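Local coordinates for cytoplasmic export protein 1 (Saccharomyces cerevisiae, PDB 3VWA), which binds tRNA and, as a component of the nuclear tRNA export machinery, may collect tRNAs from export receptors at the nuclear pore complex for the translation machinery, at residues 78-81 with 82-85; 229-233 with 234-238; 432-435 with 436-440. One frame throughout, in Å; residues are numbered along the deposited sequence.

Contact 1. Residues 78-81 with 82-85; sequences DSDP and QSTF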
loop_
_atom_site.group_PDB
_atom_site.type_symbol
_atom_site.label_atom_id
_atom_site.label_comp_id
_atom_site.label_asym_id
_atom_site.label_seq_id
_atom_site.Cartn_x
_atom_site.Cartn_y
_atom_site.Cartn_z
ATOM N N ASP A 78 -9.952 -20.255 30.553
ATOM C CA ASP A 78 -11.218 -20.044 31.294
ATOM C C ASP A 78 -11.137 -20.355 32.803
ATOM O O ASP A 78 -12.153 -20.321 33.513
ATOM C CB ASP A 78 -12.383 -20.823 30.648
ATOM C CG ASP A 78 -12.084 -22.295 30.485
ATOM O OD1 ASP A 78 -11.206 -22.803 31.220
ATOM O OD2 ASP A 78 -12.693 -22.943 29.601
ATOM N N SER A 79 -9.941 -20.668 33.289
ATOM C CA SER A 79 -9.736 -20.934 34.726
ATOM C C SER A 79 -10.080 -19.747 35.619
ATOM O O SER A 79 -10.719 -19.883 36.651
ATOM C CB SER A 79 -8.292 -21.332 34.959
ATOM O OG SER A 79 -8.109 -22.567 34.302
ATOM N N ASP A 80 -9.653 -18.586 35.162
ATOM C CA ASP A 80 -9.729 -17.334 35.873
ATOM C C ASP A 80 -10.740 -16.445 35.105
ATOM O O ASP A 80 -10.532 -16.136 33.927
ATOM C CB ASP A 80 -8.317 -16.746 35.878
ATOM C CG ASP A 80 -8.203 -15.398 36.590
ATOM O OD1 ASP A 80 -7.127 -14.772 36.440
ATOM O OD2 ASP A 80 -9.132 -14.971 37.298
ATOM N N PRO A 81 -11.871 -16.086 35.758
ATOM C CA PRO A 81 -12.751 -15.068 35.168
ATOM C C PRO A 81 -11.908 -13.810 35.241
ATOM O O PRO A 81 -10.962 -13.774 36.011
ATOM C CB PRO A 81 -13.907 -15.000 36.158
ATOM C CG PRO A 81 -13.321 -15.441 37.473
ATOM C CD PRO A 81 -12.237 -16.417 37.157
ATOM N N GLN A 82 -12.182 -12.787 34.465
ATOM C CA GLN A 82 -11.182 -11.689 34.389
ATOM C C GLN A 82 -9.751 -12.104 33.880
ATOM O O GLN A 82 -8.928 -11.241 33.644
ATOM C CB GLN A 82 -11.142 -10.844 35.691
ATOM C CG GLN A 82 -10.093 -11.233 36.734
ATOM C CD GLN A 82 -10.377 -10.617 38.093
ATOM O OE1 GLN A 82 -11.477 -10.104 38.344
ATOM N NE2 GLN A 82 -9.387 -10.671 38.987
ATOM N N SER A 83 -9.474 -13.398 33.722
ATOM C CA SER A 83 -8.469 -13.862 32.729
ATOM C C SER A 83 -9.096 -14.841 31.716
ATOM O O SER A 83 -8.465 -15.820 31.301
ATOM C CB SER A 83 -7.263 -14.550 33.373
ATOM O OG SER A 83 -6.255 -13.612 33.668
ATOM N N THR A 84 -10.340 -14.586 31.332
ATOM C CA THR A 84 -11.027 -15.482 30.390
ATOM C C THR A 84 -10.870 -14.969 28.948
ATOM O O THR A 84 -11.397 -13.906 28.585
ATOM C CB THR A 84 -12.473 -15.740 30.862
ATOM O OG1 THR A 84 -12.400 -16.394 32.138
ATOM C CG2 THR A 84 -13.238 -16.660 29.912
ATOM N N PHE A 85 -10.094 -15.708 28.158
ATOM C CA PHE A 85 -9.695 -15.261 26.825
ATOM C C PHE A 85 -9.975 -16.264 25.740
ATOM O O PHE A 85 -9.975 -17.479 25.961
ATOM C CB PHE A 85 -8.209 -14.973 26.740
ATOM C CG PHE A 85 -7.684 -13.987 27.763
ATOM C CD1 PHE A 85 -8.169 -12.669 27.807
ATOM C CD2 PHE A 85 -6.643 -14.346 28.641
ATOM C CE1 PHE A 85 -7.655 -11.739 28.710
ATOM C CE2 PHE A 85 -6.130 -13.406 29.574
ATOM C CZ PHE A 85 -6.639 -12.107 29.602
HETATM O O HOH W 1 -8.367 -18.335 32.683
#
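Asp80 and Thr84 meet through a short hydrogen bond: Thr84 OG1 donates to Asp80 O over 2.6 Å. With OG1 beside its own backbone N (chi1 -62°), Thr84 turns the hydroxyl to Asp80 O; it comes from above the carbonyl plane, 40° out of it. The same OG1 also bonds Arg47 NH1, which ties the loop to the chain after strand 39-45.

The backbone between them forms a type II beta turn from Asp80 to Ser83. Proline suits its second position, where the ring already fixes phi, and Gln82 takes the positive phi (59°) of the third; the closing bond from Ser83 N is modelled but doubtful, since that nitrogen sits too close to a neighbour. One water stitches the loop from within, accepting from Asp80 N at 2.8 Å and donating to Ser83 O at 2.9 Å.

Among side chains, the Asp80 carboxylate lies against Ser83, with Asp80 OD1 3.1 Å from Ser83 CB. Both polar ends are engaged by the N-terminal segment: Asp80 OD1 accepts from Ile6 N, and Ser83 OG bonds Ser7 N. Were Asp80 an alanine, Ile6 N would probably lose its acceptor and a gap would open beside Ser83 CB.

The turn joins strand 73-77 to strand 85-89, an antiparallel hairpin consistent with the small lobe of a kinase-like domain. At its base Asp78 and Thr84 pack on helix 52-64, while Thr84 also touches strand 39-45.

Contact 2. Residues 229-233 with 234-238; sequences LENTE and TWRSN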
loop_
_atom_site.group_PDB
_atom_site.type_symbol
_atom_site.label_atom_id
_atom_site.label_comp_id
_atom_site.label_asym_id
_atom_site.label_seq_id
_atom_site.Cartn_x
_atom_site.Cartn_y
_atom_site.Cartn_z
ATOM N N LEU A 229 -28.959 -16.545 -4.964
ATOM C CA LEU A 229 -28.058 -15.440 -5.175
ATOM C C LEU A 229 -26.975 -15.843 -6.176
ATOM O O LEU A 229 -26.652 -15.087 -7.098
ATOM C CB LEU A 229 -27.449 -15.059 -3.802
ATOM C CG LEU A 229 -27.632 -13.644 -3.237
ATOM C CD1 LEU A 229 -29.086 -13.209 -3.136
ATOM C CD2 LEU A 229 -26.920 -13.445 -1.887
ATOM N N GLU A 230 -26.431 -17.046 -6.009
ATOM C CA GLU A 230 -25.401 -17.541 -6.920
ATOM C C GLU A 230 -25.887 -17.563 -8.359
ATOM O O GLU A 230 -25.086 -17.468 -9.303
ATOM C CB GLU A 230 -24.898 -18.914 -6.503
ATOM C CG GLU A 230 -23.946 -18.822 -5.316
ATOM C CD GLU A 230 -23.535 -20.163 -4.733
ATOM O OE1 GLU A 230 -23.689 -21.208 -5.388
ATOM O OE2 GLU A 230 -23.048 -20.165 -3.592
ATOM N N ASN A 231 -27.206 -17.648 -8.510
ATOM C CA ASN A 231 -27.810 -17.671 -9.812
ATOM C C ASN A 231 -28.101 -16.308 -10.421
ATOM O O ASN A 231 -28.315 -16.203 -11.633
ATOM C CB ASN A 231 -29.072 -18.523 -9.803
ATOM C CG ASN A 231 -28.974 -19.676 -10.763
ATOM O OD1 ASN A 231 -28.205 -20.630 -10.533
ATOM N ND2 ASN A 231 -29.721 -19.585 -11.883
ATOM N N THR A 232 -28.079 -15.264 -9.607
ATOM C CA THR A 232 -28.540 -13.985 -10.096
ATOM C C THR A 232 -27.492 -13.353 -11.018
ATOM O O THR A 232 -26.308 -13.725 -10.999
ATOM C CB THR A 232 -28.834 -13.050 -8.934
ATOM O OG1 THR A 232 -27.628 -12.870 -8.168
ATOM C CG2 THR A 232 -29.924 -13.638 -8.082
ATOM N N GLU A 233 -27.935 -12.396 -11.819
ATOM C CA GLU A 233 -27.039 -11.696 -12.734
ATOM C C GLU A 233 -25.975 -10.926 -11.935
ATOM O O GLU A 233 -24.824 -10.886 -12.330
ATOM C CB GLU A 233 -27.835 -10.796 -13.696
ATOM C CG GLU A 233 -26.999 -9.963 -14.678
ATOM C CD GLU A 233 -26.093 -10.776 -15.636
ATOM O OE1 GLU A 233 -25.059 -10.221 -16.114
ATOM O OE2 GLU A 233 -26.390 -11.968 -15.921
ATOM N N THR A 234 -26.376 -10.345 -10.806
ATOM C CA THR A 234 -25.454 -9.585 -9.937
ATOM C C THR A 234 -24.253 -10.413 -9.508
ATOM O O THR A 234 -23.095 -10.026 -9.701
ATOM C CB THR A 234 -26.197 -9.072 -8.704
ATOM O OG1 THR A 234 -27.217 -8.188 -9.149
ATOM C CG2 THR A 234 -25.260 -8.351 -7.676
ATOM N N TRP A 235 -24.552 -11.571 -8.945
ATOM C CA TRP A 235 -23.533 -12.471 -8.507
ATOM C C TRP A 235 -22.551 -12.834 -9.588
ATOM O O TRP A 235 -21.364 -12.847 -9.331
ATOM C CB TRP A 235 -24.180 -13.692 -7.905
ATOM C CG TRP A 235 -23.218 -14.638 -7.229
ATOM C CD1 TRP A 235 -22.350 -15.536 -7.845
ATOM C CD2 TRP A 235 -23.014 -14.857 -5.784
ATOM N NE1 TRP A 235 -21.647 -16.239 -6.926
ATOM C CE2 TRP A 235 -21.976 -15.894 -5.679
ATOM C CE3 TRP A 235 -23.539 -14.317 -4.636
ATOM C CZ2 TRP A 235 -21.524 -16.376 -4.454
ATOM C CZ3 TRP A 235 -23.061 -14.780 -3.409
ATOM C CH2 TRP A 235 -22.080 -15.802 -3.323
ATOM N N ARG A 236 -23.035 -13.112 -10.797
ATOM C CA ARG A 236 -22.238 -13.685 -11.878
ATOM C C ARG A 236 -21.486 -12.585 -12.597
ATOM O O ARG A 236 -20.489 -12.844 -13.243
ATOM C CB ARG A 236 -23.146 -14.412 -12.891
ATOM C CG ARG A 236 -23.784 -15.723 -12.412
ATOM C CD ARG A 236 -24.470 -16.427 -13.594
ATOM N NE ARG A 236 -25.018 -17.766 -13.308
ATOM C CZ ARG A 236 -26.300 -18.111 -13.493
ATOM N NH1 ARG A 236 -26.724 -19.344 -13.211
ATOM N NH2 ARG A 236 -27.170 -17.220 -13.962
ATOM N N SER A 237 -22.017 -11.365 -12.521
ATOM C CA SER A 237 -21.368 -10.136 -13.018
ATOM C C SER A 237 -20.184 -9.673 -12.139
ATOM O O SER A 237 -19.299 -8.964 -12.636
ATOM C CB SER A 237 -22.380 -8.961 -13.063
ATOM O OG SER A 237 -23.289 -9.132 -14.149
ATOM N N ASN A 238 -20.175 -10.059 -10.857
ATOM C CA ASN A 238 -19.205 -9.512 -9.949
ATOM C C ASN A 238 -17.832 -10.087 -10.297
ATOM O O ASN A 238 -17.588 -11.270 -10.102
ATOM C CB ASN A 238 -19.615 -9.833 -8.527
ATOM C CG ASN A 238 -18.749 -9.133 -7.516
ATOM O OD1 ASN A 238 -17.549 -9.008 -7.691
ATOM N ND2 ASN A 238 -19.364 -8.663 -6.459
#
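Trp235 swings its CG away from its own backbone N (chi1 -172°), which carries the indole back along the chain until one face lies on Glu230. Thr232 holds OG1 between its backbone N and carbonyl carbon (chi1 60°), and this sets the hydroxyl between Leu229 O and Trp235 N, nearer the former.

Over the indole face, Glu230 CA makes a CH-pi contact 3.6 Å from the centroid of the five-membered ring, just 10° off its normal. Farther along the same face Glu230 CG rests 3.5 Å from Trp235 CE2, so the aliphatic part of the glutamate covers the ring while its carboxylate runs on past it. Leu229 CB touches Trp235 CE3 more loosely, at 4.1 Å.

This is the short junction between helix 222-231 and helix 233-237, in what is probably the helical part of the kinase-like domain, and Thr232 is the N-cap of the second helix. Its OG1 donates to Leu229 O, 2.6 Å away, in the carbonyl plane and on a lone pair; it accepts a weak capping bond from Trp235 N at 3.4 Å, and a further bond from Trp208 NE1. A threonine serves well here because one hydroxyl can both give and receive.

At the next residue, Glu233 O is gripped twice by Ser237, one turn further along, by its N at 2.9 Å and by its OG at 3.0 Å, the hydroxyl approaching from above the carbonyl plane. On the exposed side Arg236 stretches back so that one face of its guanidinium lies over the Asn231 carbonyl, while Trp235 packs on Ser114 and Leu117 of helix 106-122.

Contact 3. Residues 432-435 with 436-440; sequences DVEI and RTWTV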
loop_
_atom_site.group_PDB
_atom_site.type_symbol
_atom_site.label_atom_id
_atom_site.label_comp_id
_atom_site.label_asym_id
_atom_site.label_seq_id
_atom_site.Cartn_x
_atom_site.Cartn_y
_atom_site.Cartn_z
ATOM N N ASP A 432 23.184 13.988 -27.911
ATOM C CA ASP A 432 21.860 14.605 -27.891
ATOM C C ASP A 432 21.856 16.037 -27.275
ATOM O O ASP A 432 22.371 16.265 -26.167
ATOM C CB ASP A 432 20.888 13.663 -27.154
ATOM C CG ASP A 432 19.444 14.086 -27.289
ATOM O OD1 ASP A 432 18.731 13.519 -28.135
ATOM O OD2 ASP A 432 19.008 14.965 -26.523
ATOM N N VAL A 433 21.269 16.995 -28.003
ATOM C CA VAL A 433 21.221 18.394 -27.584
ATOM C C VAL A 433 20.376 18.548 -26.322
ATOM O O VAL A 433 20.667 19.379 -25.432
ATOM C CB VAL A 433 20.721 19.333 -28.721
ATOM C CG1 VAL A 433 19.264 19.037 -29.086
ATOM C CG2 VAL A 433 20.865 20.808 -28.331
ATOM N N GLU A 434 19.330 17.733 -26.236
ATOM C CA GLU A 434 18.434 17.798 -25.100
ATOM C C GLU A 434 19.190 17.450 -23.757
ATOM O O GLU A 434 19.036 18.134 -22.739
ATOM C CB GLU A 434 17.194 16.974 -25.403
ATOM C CG GLU A 434 15.980 17.254 -24.530
ATOM C CD GLU A 434 15.434 18.670 -24.680
ATOM O OE1 GLU A 434 15.630 19.286 -25.760
ATOM O OE2 GLU A 434 14.803 19.166 -23.719
ATOM N N ILE A 435 20.071 16.470 -23.827
ATOM C CA ILE A 435 20.855 16.013 -22.714
ATOM C C ILE A 435 21.879 17.047 -22.358
ATOM O O ILE A 435 22.079 17.315 -21.172
ATOM C CB ILE A 435 21.531 14.639 -23.009
ATOM C CG1 ILE A 435 20.462 13.552 -23.127
ATOM C CG2 ILE A 435 22.543 14.263 -21.908
ATOM C CD1 ILE A 435 20.997 12.154 -23.481
ATOM N N ARG A 436 22.537 17.628 -23.369
ATOM C CA ARG A 436 23.427 18.792 -23.133
ATOM C C ARG A 436 22.776 19.976 -22.431
ATOM O O ARG A 436 23.378 20.539 -21.490
ATOM C CB ARG A 436 24.204 19.235 -24.392
ATOM C CG ARG A 436 24.980 18.028 -25.025
ATOM C CD ARG A 436 26.100 18.427 -25.946
ATOM N NE ARG A 436 25.655 19.364 -26.999
ATOM C CZ ARG A 436 25.043 19.031 -28.137
ATOM N NH1 ARG A 436 24.727 20.005 -28.996
ATOM N NH2 ARG A 436 24.761 17.750 -28.431
ATOM N N THR A 437 21.577 20.342 -22.887
ATOM C CA THR A 437 20.769 21.436 -22.332
ATOM C C THR A 437 20.455 21.130 -20.853
ATOM O O THR A 437 20.729 21.959 -19.956
ATOM C CB THR A 437 19.472 21.642 -23.175
ATOM O OG1 THR A 437 19.824 21.839 -24.558
ATOM C CG2 THR A 437 18.637 22.869 -22.714
ATOM N N TRP A 438 19.930 19.933 -20.586
ATOM C CA TRP A 438 19.514 19.567 -19.236
ATOM C C TRP A 438 20.705 19.386 -18.300
ATOM O O TRP A 438 20.588 19.688 -17.108
ATOM C CB TRP A 438 18.610 18.331 -19.219
ATOM C CG TRP A 438 17.164 18.682 -19.401
ATOM C CD1 TRP A 438 16.444 18.705 -20.588
ATOM C CD2 TRP A 438 16.241 19.169 -18.390
ATOM N NE1 TRP A 438 15.157 19.127 -20.380
ATOM C CE2 TRP A 438 14.974 19.447 -19.090
ATOM C CE3 TRP A 438 16.333 19.444 -17.029
ATOM C CZ2 TRP A 438 13.859 19.918 -18.424
ATOM C CZ3 TRP A 438 15.198 19.937 -16.372
ATOM C CH2 TRP A 438 13.999 20.172 -17.053
ATOM N N THR A 439 21.840 18.899 -18.808
ATOM C CA THR A 439 23.000 18.735 -17.941
ATOM C C THR A 439 23.410 20.008 -17.204
ATOM O O THR A 439 23.728 19.963 -16.013
ATOM C CB THR A 439 24.248 18.199 -18.698
ATOM O OG1 THR A 439 23.937 16.919 -19.261
ATOM C CG2 THR A 439 25.456 18.038 -17.719
ATOM N N VAL A 440 23.411 21.135 -17.910
ATOM C CA VAL A 440 23.812 22.385 -17.262
ATOM C C VAL A 440 22.793 22.872 -16.178
ATOM O O VAL A 440 23.182 23.475 -15.149
ATOM C CB VAL A 440 24.256 23.482 -18.314
ATOM C CG1 VAL A 440 23.096 24.016 -19.140
ATOM C CG2 VAL A 440 24.975 24.639 -17.646
#
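Thr437 and Thr439 each turn a hydroxyl back onto the carbonyl four residues earlier, sharing it with their own backbone N. Val433 O accepts from Thr437 N at 2.9 Å and from Thr437 OG1 at 2.7 Å, the two donors arriving from opposite faces of the carbonyl plane; Ile435 O is held likewise by Thr439. With OG1 on the backbone-N side (chi1 -55° in Thr437), threonine can bury its hydroxyl inside a helix without a distant partner, though Thr439 OG1 also bonds Thr427 OG1.

Asp432 is the N-cap of helix 433-446. Its OD2 takes Ile435 N at 3.3 Å through the anti lone pair, and Glu434 N in a weaker bond. Asp432 O completes the first turn, accepting almost straight from Arg436 N at 3.1 Å.

Glu434 OE2 meets the Trp438 ring at its edge, where NE1 gives only a weak bond of 3.4 Å; the other oxygen, OE1, forms a salt bridge with Lys475. Arg436 lays its guanidinium over Val433 CA, its NE in a salt bridge with Asp471 and its NH2 bonded to Asp430 O.

Within this HEAT-repeat region the helix lies between helix 394-407, touched by Ile435 and Trp438, and helix 474-487, met by Val433 and Thr437.

Contacts 1 and 2 probably belong to the kinase-like domain, their centres about 45 Å apart, whereas contact 3 lies in the HEAT-repeat part, its centre about 73 Å from that of contact 1 and on the other side of the chain's centre. No two of them hold the same element. Contact 2 is a surface contact; contacts 1 and 3 are partly buried. The chemistry follows the setting: a strand-to-strand loop depends on a turn, a bound water and the N-terminal segment, while a helix junction combines capping with aromatic packing. Contacts 2 and 3 both have an N-cap and hydroxyls returned to helix carbonyls, but contact 3 adds salt bridges to helix 474-487 and the loop before it.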